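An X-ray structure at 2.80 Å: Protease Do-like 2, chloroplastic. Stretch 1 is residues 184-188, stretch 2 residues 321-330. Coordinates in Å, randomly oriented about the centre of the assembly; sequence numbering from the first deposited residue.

Stretch 1 184-188: SDLLG
Stretch 2, residues 321-330: RIAFRYLISQ

No hydrogen bond joins these two stretches; their one polar link is a very short salt bridge, with Asp185 OD2 2.5 Å from Arg325 NH1. Strand 185-188 runs nearly perpendicular to helix 325-329, their N-to-C directions 100° apart (signed crossing angle -100°) and their axes 8.0 Å apart at closest approach. CA atoms set the register: Asp185 CA to Arg325 CA 7.4 Å, Leu186 CA to Ser329 CA 6.5 Å, Leu187 CA to Tyr326 CA 6.5 Å.

The strand is extended (phi/psi -129/116, -127/162, -60/151, -154/155 for Asp185 to Gly188), as is Ile322 (-145/145); Arg325 to Ser329 are helical (-46 to -74/-20 to -48), Ser329 N bonding Arg325 O at 2.9 Å. CA-to-CB bonds of Asp185 and Leu187 point toward stretch 2, that of Leu186 away, so alternation lets one residue supply charge and the other apolar packing. Asp185 has chi1 -95° (off-well), chi2 47°; Arg325 (m, t, m, chi4 167°) reaches it kinked at chi3.

Leu187 (t, p) places CD2 3.8 Å from Tyr326 CE2 (t, chi2 -103°), obliquely to the ring, and CD1 4.1 Å from Ile322 CD1 (t, p). Leu186 (m, t) bends its end back, CD2 3.8 Å from Ser329 CB. Ser329 OG (p) donates within its own helix to Tyr326 O at 2.7 Å.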

# COMPACT_ATOMS: atom_id res chain seq x y z
N SER B 184 -18.66 28.17 -0.80
CA SER B 184 -20.05 28.56 -0.59
C SER B 184 -20.96 27.37 -0.83
O SER B 184 -20.50 26.30 -1.24
CB SER B 184 -20.42 29.71 -1.52
N ASP B 185 -22.26 27.56 -0.60
CA ASP B 185 -23.26 26.51 -0.82
C ASP B 185 -24.40 27.04 -1.67
O ASP B 185 -25.14 27.93 -1.26
CB ASP B 185 -23.80 25.96 0.50
CG ASP B 185 -23.06 24.70 0.95
OD1 ASP B 185 -21.81 24.71 0.93
OD2 ASP B 185 -23.73 23.70 1.32
N LEU B 186 -24.54 26.47 -2.86
CA LEU B 186 -25.56 26.90 -3.80
C LEU B 186 -26.40 25.71 -4.27
O LEU B 186 -26.00 24.56 -4.14
CB LEU B 186 -24.91 27.58 -5.00
CG LEU B 186 -23.91 28.68 -4.69
CD1 LEU B 186 -23.23 29.15 -5.96
CD2 LEU B 186 -24.59 29.85 -3.99
N LEU B 187 -27.57 26.00 -4.83
CA LEU B 187 -28.43 24.93 -5.30
C LEU B 187 -27.64 24.16 -6.36
O LEU B 187 -26.74 24.72 -7.00
CB LEU B 187 -29.71 25.53 -5.88
CG LEU B 187 -30.84 24.63 -6.41
CD1 LEU B 187 -31.53 23.89 -5.28
CD2 LEU B 187 -31.84 25.47 -7.17
N GLY B 188 -27.93 22.87 -6.51
CA GLY B 188 -27.29 22.05 -7.51
C GLY B 188 -28.18 20.89 -7.92
O GLY B 188 -29.03 20.46 -7.15
N ARG B 321 -39.39 20.92 -0.02
CA ARG B 321 -38.75 21.85 0.91
C ARG B 321 -37.28 22.04 0.53
O ARG B 321 -36.73 21.25 -0.23
CB ARG B 321 -38.89 21.36 2.35
CG ARG B 321 -40.33 21.28 2.83
CD ARG B 321 -40.43 21.21 4.35
NE ARG B 321 -40.21 22.49 5.02
CZ ARG B 321 -41.14 23.44 5.16
NH1 ARG B 321 -42.36 23.25 4.66
NH2 ARG B 321 -40.86 24.56 5.80
N ILE B 322 -36.66 23.10 1.04
CA ILE B 322 -35.27 23.41 0.72
C ILE B 322 -34.53 24.03 1.89
O ILE B 322 -35.09 24.80 2.67
CB ILE B 322 -35.17 24.38 -0.48
CG1 ILE B 322 -33.75 24.39 -1.05
CG2 ILE B 322 -35.60 25.78 -0.07
CD1 ILE B 322 -33.32 23.07 -1.65
N ALA B 323 -33.25 23.70 2.00
CA ALA B 323 -32.42 24.28 3.04
C ALA B 323 -32.51 25.80 3.00
O ALA B 323 -32.49 26.43 1.94
CB ALA B 323 -30.98 23.82 2.91
N PHE B 324 -32.63 26.37 4.19
CA PHE B 324 -32.75 27.80 4.41
C PHE B 324 -31.70 28.55 3.58
O PHE B 324 -32.00 29.60 3.00
CB PHE B 324 -32.56 28.02 5.91
CG PHE B 324 -32.54 29.44 6.31
CD1 PHE B 324 -33.18 30.40 5.57
CD2 PHE B 324 -31.86 29.82 7.45
CE1 PHE B 324 -33.15 31.71 5.95
CE2 PHE B 324 -31.82 31.13 7.85
CZ PHE B 324 -32.46 32.08 7.10
N ARG B 325 -30.50 28.00 3.50
CA ARG B 325 -29.42 28.62 2.73
C ARG B 325 -29.87 29.09 1.34
O ARG B 325 -29.48 30.17 0.89
CB ARG B 325 -28.23 27.66 2.60
CG ARG B 325 -27.27 27.71 3.81
CD ARG B 325 -26.25 26.56 3.80
NE ARG B 325 -26.89 25.28 4.09
CZ ARG B 325 -26.32 24.09 3.91
NH1 ARG B 325 -25.09 24.01 3.42
NH2 ARG B 325 -26.99 22.99 4.20
N TYR B 326 -30.69 28.28 0.66
CA TYR B 326 -31.13 28.61 -0.69
C TYR B 326 -31.69 30.04 -0.84
O TYR B 326 -31.31 30.75 -1.77
CB TYR B 326 -32.15 27.60 -1.23
CG TYR B 326 -32.79 28.04 -2.53
CD1 TYR B 326 -34.08 28.55 -2.56
CD2 TYR B 326 -32.08 27.98 -3.73
CE1 TYR B 326 -34.66 28.96 -3.74
CE2 TYR B 326 -32.65 28.40 -4.92
CZ TYR B 326 -33.94 28.89 -4.92
OH TYR B 326 -34.51 29.31 -6.10
N LEU B 327 -32.58 30.44 0.05
CA LEU B 327 -33.15 31.78 -0.04
C LEU B 327 -32.04 32.80 0.04
O LEU B 327 -31.97 33.72 -0.76
CB LEU B 327 -34.15 32.03 1.09
CG LEU B 327 -35.43 31.21 1.03
CD1 LEU B 327 -36.35 31.56 2.19
CD2 LEU B 327 -36.11 31.44 -0.30
N ILE B 328 -31.16 32.61 1.01
CA ILE B 328 -30.05 33.52 1.22
C ILE B 328 -29.22 33.68 -0.05
O ILE B 328 -28.80 34.78 -0.39
CB ILE B 328 -29.16 33.01 2.35
CG1 ILE B 328 -29.95 32.95 3.66
CG2 ILE B 328 -27.93 33.88 2.49
CD1 ILE B 328 -29.20 32.26 4.77
N SER B 329 -29.00 32.57 -0.75
CA SER B 329 -28.14 32.58 -1.93
C SER B 329 -28.79 33.24 -3.15
O SER B 329 -28.11 33.65 -4.08
CB SER B 329 -27.71 31.15 -2.27
OG SER B 329 -28.83 30.37 -2.66
N GLN B 330 -30.12 33.33 -3.16
CA GLN B 330 -30.81 33.88 -4.32
C GLN B 330 -30.82 35.41 -4.31
O GLN B 330 -31.34 36.04 -5.24
CB GLN B 330 -32.22 33.31 -4.45
CG GLN B 330 -32.29 32.08 -5.35
CD GLN B 330 -31.48 32.25 -6.63
OE1 GLN B 330 -30.29 31.93 -6.68
NE2 GLN B 330 -32.12 32.77 -7.67